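Local atomic coordinates of nucleocapsid (Crimean-congo hemorrhagic fever virus, PDB entry 4AKL), a protein that binds single- and double-stranded RNA, probably takes part in packaging the viral genome, and displays sequence-nonspecific endonuclease activity on double-stranded DNA. Residues A[41-46]-A[427-432]; A[45-50]-A[434-439]. One frame throughout, in Å; residues are numbered along the deposited sequence.

Contact 1 of 2, residues A[41-46]-A[427-432]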
loop_
_atom_site.group_PDB
_atom_site.type_symbol
_atom_site.label_atom_id
_atom_site.label_comp_id
_atom_site.label_asym_id
_atom_site.label_seq_id
_atom_site.Cartn_x
_atom_site.Cartn_y
_atom_site.Cartn_z
ATOM N N PRO A 41 -10.293 23.321 -4.817
ATOM C CA PRO A 41 -10.853 23.178 -6.129
ATOM C C PRO A 41 -12.375 22.995 -6.072
ATOM O O PRO A 41 -12.902 22.322 -5.191
ATOM C CB PRO A 41 -10.172 21.915 -6.676
ATOM C CG PRO A 41 -9.133 21.537 -5.698
ATOM C CD PRO A 41 -9.531 22.119 -4.425
ATOM N N ASN A 42 -13.058 23.619 -7.014
ATOM C CA ASN A 42 -14.495 23.568 -7.096
ATOM C C ASN A 42 -14.808 22.671 -8.271
ATOM O O ASN A 42 -14.531 23.027 -9.427
ATOM C CB ASN A 42 -15.077 24.953 -7.303
ATOM C CG ASN A 42 -16.605 24.984 -7.116
ATOM O OD1 ASN A 42 -17.306 24.004 -7.360
ATOM N ND2 ASN A 42 -17.108 26.118 -6.671
ATOM N N LEU A 43 -15.384 21.513 -7.969
ATOM C CA LEU A 43 -15.654 20.519 -8.978
ATOM C C LEU A 43 -17.143 20.431 -9.324
ATOM O O LEU A 43 -17.546 19.561 -10.083
ATOM C CB LEU A 43 -15.115 19.156 -8.510
ATOM C CG LEU A 43 -13.661 19.062 -7.985
ATOM C CD1 LEU A 43 -13.285 17.613 -7.632
ATOM C CD2 LEU A 43 -12.662 19.608 -8.978
ATOM N N ASP A 44 -17.945 21.342 -8.777
ATOM C CA ASP A 44 -19.414 21.365 -8.936
ATOM C C ASP A 44 -19.831 21.182 -10.356
ATOM O O ASP A 44 -20.634 20.304 -10.661
ATOM C CB ASP A 44 -20.026 22.709 -8.440
ATOM C CG ASP A 44 -20.172 22.791 -6.909
ATOM O OD1 ASP A 44 -19.992 21.775 -6.230
ATOM O OD2 ASP A 44 -20.479 23.889 -6.372
ATOM N N ARG A 45 -19.273 22.004 -11.241
ATOM C CA ARG A 45 -19.680 21.984 -12.631
ATOM C C ARG A 45 -19.552 20.610 -13.285
ATOM O O ARG A 45 -20.284 20.315 -14.214
ATOM C CB ARG A 45 -18.902 23.021 -13.448
ATOM C CG ARG A 45 -17.442 22.622 -13.807
ATOM C CD ARG A 45 -16.757 23.865 -14.400
ATOM N NE ARG A 45 -15.376 23.637 -14.806
ATOM C CZ ARG A 45 -14.314 23.708 -14.010
ATOM N NH1 ARG A 45 -14.420 23.985 -12.711
ATOM N NH2 ARG A 45 -13.113 23.471 -14.513
ATOM N N PHE A 46 -18.643 19.771 -12.805
ATOM C CA PHE A 46 -18.466 18.453 -13.422
ATOM C C PHE A 46 -19.633 17.498 -13.132
ATOM O O PHE A 46 -19.801 16.498 -13.842
ATOM C CB PHE A 46 -17.148 17.814 -13.021
ATOM C CG PHE A 46 -15.919 18.616 -13.442
ATOM C CD1 PHE A 46 -15.456 18.570 -14.756
ATOM C CD2 PHE A 46 -15.230 19.390 -12.523
ATOM C CE1 PHE A 46 -14.342 19.319 -15.157
ATOM C CE2 PHE A 46 -14.111 20.129 -12.906
ATOM C CZ PHE A 46 -13.662 20.094 -14.233
ATOM N N ALA A 427 -11.495 15.812 2.476
ATOM C CA ALA A 427 -12.715 15.019 2.419
ATOM C C ALA A 427 -13.710 15.648 1.423
ATOM O O ALA A 427 -14.329 14.948 0.626
ATOM C CB ALA A 427 -13.310 14.867 3.791
ATOM N N ARG A 428 -13.849 16.961 1.421
ATOM C CA ARG A 428 -14.779 17.547 0.458
ATOM C C ARG A 428 -14.457 17.102 -0.974
ATOM O O ARG A 428 -15.368 16.777 -1.731
ATOM C CB ARG A 428 -14.811 19.052 0.553
ATOM C CG ARG A 428 -15.551 19.519 1.790
ATOM C CD ARG A 428 -15.649 21.008 1.852
ATOM N NE ARG A 428 -14.484 21.618 2.514
ATOM C CZ ARG A 428 -13.658 22.555 2.002
ATOM N NH1 ARG A 428 -13.800 23.063 0.773
ATOM N NH2 ARG A 428 -12.668 22.992 2.746
ATOM N N THR A 429 -13.177 17.074 -1.306
ATOM C CA THR A 429 -12.730 16.803 -2.651
ATOM C C THR A 429 -12.873 15.312 -3.030
ATOM O O THR A 429 -13.225 14.996 -4.182
ATOM C CB THR A 429 -11.280 17.252 -2.790
ATOM O OG1 THR A 429 -11.178 18.624 -2.397
ATOM C CG2 THR A 429 -10.738 17.034 -4.244
ATOM N N ILE A 430 -12.583 14.409 -2.085
ATOM C CA ILE A 430 -12.813 12.969 -2.249
ATOM C C ILE A 430 -14.277 12.678 -2.566
ATOM O O ILE A 430 -14.579 11.945 -3.471
ATOM C CB ILE A 430 -12.404 12.186 -0.977
ATOM C CG1 ILE A 430 -10.869 12.120 -0.848
ATOM C CG2 ILE A 430 -12.946 10.756 -0.996
ATOM C CD1 ILE A 430 -10.301 11.531 0.469
ATOM N N VAL A 431 -15.170 13.282 -1.786
ATOM C CA VAL A 431 -16.628 13.126 -1.905
ATOM C C VAL A 431 -17.152 13.640 -3.253
ATOM O O VAL A 431 -18.003 12.986 -3.911
ATOM C CB VAL A 431 -17.352 13.878 -0.716
ATOM C CG1 VAL A 431 -18.764 14.165 -1.025
ATOM C CG2 VAL A 431 -17.216 13.081 0.554
ATOM N N LYS A 432 -16.655 14.803 -3.658
ATOM C CA LYS A 432 -17.090 15.391 -4.888
ATOM C C LYS A 432 -16.644 14.485 -6.035
ATOM O O LYS A 432 -17.411 14.321 -6.985
ATOM C CB LYS A 432 -16.622 16.836 -5.074
ATOM C CG LYS A 432 -17.667 17.711 -5.819
ATOM C CD LYS A 432 -18.902 17.954 -4.884
ATOM C CE LYS A 432 -19.628 19.225 -5.093
ATOM N NZ LYS A 432 -20.680 19.213 -6.135
HETATM O O HOH W 1 -13.331 19.905 -3.807
#

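Contact 2 of 2, residues A[45-50]-A[434-439]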
loop_
_atom_site.group_PDB
_atom_site.type_symbol
_atom_site.label_atom_id
_atom_site.label_comp_id
_atom_site.label_asym_id
_atom_site.label_seq_id
_atom_site.Cartn_x
_atom_site.Cartn_y
_atom_site.Cartn_z
ATOM N N ARG A 45 -19.273 22.004 -11.241
ATOM C CA ARG A 45 -19.680 21.984 -12.631
ATOM C C ARG A 45 -19.552 20.610 -13.285
ATOM O O ARG A 45 -20.284 20.315 -14.214
ATOM C CB ARG A 45 -18.902 23.021 -13.448
ATOM C CG ARG A 45 -17.442 22.622 -13.807
ATOM C CD ARG A 45 -16.757 23.865 -14.400
ATOM N NE ARG A 45 -15.376 23.637 -14.806
ATOM C CZ ARG A 45 -14.314 23.708 -14.010
ATOM N NH1 ARG A 45 -14.420 23.985 -12.711
ATOM N NH2 ARG A 45 -13.113 23.471 -14.513
ATOM N N PHE A 46 -18.643 19.771 -12.805
ATOM C CA PHE A 46 -18.466 18.453 -13.422
ATOM C C PHE A 46 -19.633 17.498 -13.132
ATOM O O PHE A 46 -19.801 16.498 -13.842
ATOM C CB PHE A 46 -17.148 17.814 -13.021
ATOM C CG PHE A 46 -15.919 18.616 -13.442
ATOM C CD1 PHE A 46 -15.456 18.570 -14.756
ATOM C CD2 PHE A 46 -15.230 19.390 -12.523
ATOM C CE1 PHE A 46 -14.342 19.319 -15.157
ATOM C CE2 PHE A 46 -14.111 20.129 -12.906
ATOM C CZ PHE A 46 -13.662 20.094 -14.233
ATOM N N VAL A 47 -20.447 17.777 -12.112
ATOM C CA VAL A 47 -21.608 16.923 -11.869
ATOM C C VAL A 47 -22.667 17.144 -12.993
ATOM O O VAL A 47 -23.221 16.174 -13.532
ATOM C CB VAL A 47 -22.231 17.135 -10.482
ATOM C CG1 VAL A 47 -23.589 16.390 -10.384
ATOM C CG2 VAL A 47 -21.231 16.695 -9.341
ATOM N N PHE A 48 -22.904 18.410 -13.331
ATOM C CA PHE A 48 -23.905 18.779 -14.308
ATOM C C PHE A 48 -23.479 18.343 -15.693
ATOM O O PHE A 48 -24.297 17.877 -16.441
ATOM C CB PHE A 48 -24.188 20.294 -14.293
ATOM C CG PHE A 48 -24.544 20.799 -12.954
ATOM C CD1 PHE A 48 -25.625 20.265 -12.281
ATOM C CD2 PHE A 48 -23.769 21.789 -12.330
ATOM C CE1 PHE A 48 -25.959 20.715 -11.017
ATOM C CE2 PHE A 48 -24.090 22.247 -11.064
ATOM C CZ PHE A 48 -25.192 21.711 -10.396
ATOM N N GLN A 49 -22.195 18.509 -16.006
ATOM C CA GLN A 49 -21.637 18.010 -17.258
ATOM C C GLN A 49 -21.843 16.509 -17.365
ATOM O O GLN A 49 -22.316 16.003 -18.401
ATOM C CB GLN A 49 -20.141 18.305 -17.380
ATOM C CG GLN A 49 -19.744 19.796 -17.560
ATOM C CD GLN A 49 -18.230 19.940 -17.687
ATOM O OE1 GLN A 49 -17.524 18.982 -18.078
ATOM N NE2 GLN A 49 -17.721 21.093 -17.340
ATOM N N MET A 50 -21.499 15.807 -16.285
ATOM C CA MET A 50 -21.629 14.354 -16.230
ATOM C C MET A 50 -23.059 13.955 -16.488
ATOM O O MET A 50 -23.306 13.100 -17.328
ATOM C CB MET A 50 -21.137 13.779 -14.875
ATOM C CG MET A 50 -20.936 12.305 -14.867
ATOM S SD MET A 50 -19.703 11.710 -16.112
ATOM C CE MET A 50 -18.214 11.827 -15.177
ATOM N N PHE A 434 -16.300 11.161 -5.865
ATOM C CA PHE A 434 -17.192 10.045 -5.761
ATOM C C PHE A 434 -18.552 10.387 -6.418
ATOM O O PHE A 434 -19.025 9.629 -7.206
ATOM C CB PHE A 434 -17.394 9.648 -4.284
ATOM C CG PHE A 434 -18.382 8.515 -4.082
ATOM C CD1 PHE A 434 -18.003 7.191 -4.298
ATOM C CD2 PHE A 434 -19.664 8.761 -3.662
ATOM C CE1 PHE A 434 -18.916 6.160 -4.086
ATOM C CE2 PHE A 434 -20.580 7.707 -3.451
ATOM C CZ PHE A 434 -20.198 6.433 -3.672
ATOM N N GLU A 435 -19.125 11.538 -6.090
ATOM C CA GLU A 435 -20.422 11.934 -6.596
ATOM C C GLU A 435 -20.344 12.034 -8.104
ATOM O O GLU A 435 -21.223 11.560 -8.819
ATOM C CB GLU A 435 -20.913 13.223 -5.924
ATOM C CG GLU A 435 -21.254 12.997 -4.393
ATOM C CD GLU A 435 -21.459 14.290 -3.582
ATOM O OE1 GLU A 435 -20.856 15.349 -3.914
ATOM O OE2 GLU A 435 -22.233 14.250 -2.598
ATOM N N ILE A 436 -19.256 12.612 -8.594
ATOM C CA ILE A 436 -19.031 12.703 -10.033
ATOM C C ILE A 436 -18.940 11.301 -10.682
ATOM O O ILE A 436 -19.613 11.058 -11.725
ATOM C CB ILE A 436 -17.804 13.551 -10.355
ATOM C CG1 ILE A 436 -18.040 15.000 -9.971
ATOM C CG2 ILE A 436 -17.449 13.492 -11.840
ATOM C CD1 ILE A 436 -16.774 15.793 -9.934
ATOM N N GLN A 437 -18.145 10.388 -10.108
ATOM C CA GLN A 437 -18.065 8.993 -10.631
ATOM C C GLN A 437 -19.451 8.366 -10.638
ATOM O O GLN A 437 -19.827 7.651 -11.614
ATOM C CB GLN A 437 -17.156 8.016 -9.831
ATOM C CG GLN A 437 -15.713 8.444 -9.524
ATOM C CD GLN A 437 -14.847 7.375 -8.757
ATOM O OE1 GLN A 437 -13.890 7.705 -7.941
ATOM N NE2 GLN A 437 -15.147 6.096 -9.049
ATOM N N LYS A 438 -20.203 8.605 -9.574
ATOM C CA LYS A 438 -21.492 7.979 -9.396
ATOM C C LYS A 438 -22.539 8.455 -10.399
ATOM O O LYS A 438 -23.382 7.664 -10.826
ATOM C CB LYS A 438 -21.990 8.246 -7.970
ATOM C CG LYS A 438 -23.181 7.447 -7.578
ATOM C CD LYS A 438 -23.376 7.391 -6.013
ATOM C CE LYS A 438 -24.359 8.388 -5.430
ATOM N NZ LYS A 438 -25.550 7.706 -4.770
ATOM N N THR A 439 -22.493 9.741 -10.748
ATOM C CA THR A 439 -23.408 10.337 -11.720
ATOM C C THR A 439 -23.279 9.653 -13.081
ATOM O O THR A 439 -24.280 9.365 -13.742
ATOM C CB THR A 439 -23.117 11.845 -11.896
ATOM O OG1 THR A 439 -23.291 12.510 -10.659
ATOM C CG2 THR A 439 -24.018 12.461 -12.892
#

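Contact 1 of 2, residues A[41-46]-A[427-432]
Leu-43 and Lys-432 form the close-packed middle of this contact, where the loop running into helix 45-52 passes alongside helix 425-440. Leu-43 points its side chain at the helix, with CG anti to its own carbonyl carbon (chi1 -50°), and its CB lies 4.0 Å from CG of Lys-432, so the start of the lysine chain rests on the root of the leucine. Farther out, CD1 of Leu-43 meets the methyl CG2 of Thr-429 at 4.3 Å; Leu-433 and Ile-436, farther along helix 425-440, also touch the leucine. The Pro-41 end is looser. Its ring comes no nearer to Thr-429 than 4.4 Å, from CD to OG1, and a water bridges the gap, donating to O of Pro-41 at 2.8 Å and to OG1 of Thr-429 at 2.9 Å. That hydroxyl is also hydrogen-bonded to O of Pro-425, one turn earlier in the helix.

Asn-42 builds an Asx turn at the entry to helix 45-52: its OD1 accepts from N of Asp-44 at 3.1 Å, in the carbonyl plane, which steadies the backbone that carries the aspartate. On the partly exposed side, Asp-44 sets off away from helix 425-440, but its carboxylate turns back to cross the lysine chain obliquely. Lys-432, bent at chi2 (70°) and chi4 (86°), curls its ammonium round to this carboxylate, making a salt bridge of 2.7 Å between NZ and OD1 of Asp-44. As a hydrogen bond it is weak, and the place of OD1 is less sure because it is modelled too close to CE of Lys-432.

Contact 2 of 2, residues A[45-50]-A[434-439]
The two branches of Ile-436 divide three residues of helix 45-52 between them: the CG1-CD1 arm meets Phe-46 and Val-47, the CG2 methyl meets Met-50. With CG1 anti to the carbonyl carbon and CG2 anti to the backbone N, the long arm extends through CG1 to CD1. CD1 ends 3.7 Å from CB of Phe-46, touching the root of that side chain while the ring leads away. Val-47 crosses the same arm obliquely, its CG2 lying 3.7 Å from CG1 of Ile-436. The short branch extends instead toward the C-terminal end of its helix, where Met-50 runs across Ile-436 at about a right angle and brings its CE to 3.8 Å from CG2. To get there the methionine leaves with CG anti to its backbone N and then bends at chi2 (59°) and chi3 (88°). This course also carries its CG past O of Ile-436, at 3.6 Å.

Thr-439 lies at the C-terminal end of the contact, its methyl turned to the apolar side and its hydroxyl back to its own helix. CG2 lies 3.7 Å from CG of Met-50, whereas OG1 donates to O of Glu-435 at 2.9 Å, from above the carbonyl plane; that oxygen also accepts the helical N-H of Thr-439. CG1 of Val-47 passes by this hydroxyl in van der Waals contact.

Segments 45-50 and 434-439 run nearly parallel, 5° apart, their axes approaching to 9.0 Å. Helix 56-71 lies against both partners, touching Phe-46 and Gln-437, while helices 163-181 and 450-460 pack on Phe-434 of helix 425-440.

Contacts 1 and 2 are successive parts of one interface between helix 45-52, with the loop leading into it, and helix 425-440; their centres lie about 9 Å apart. They share Arg-45 and Phe-46 and join directly: O of Leu-43 is 3.8 Å from CD1 of Ile-436, and NZ of Lys-432 is 4.1 Å from CG2 of Val-47. The character changes along the interface, from a salt bridge and a bridging water in contact 1 to mainly apolar packing in contact 2. About 380 residues separate the paired segments, so the interface brings an early part of the chain against a late one. The contact centres lie about 25 and 28 Å from the chain's centre.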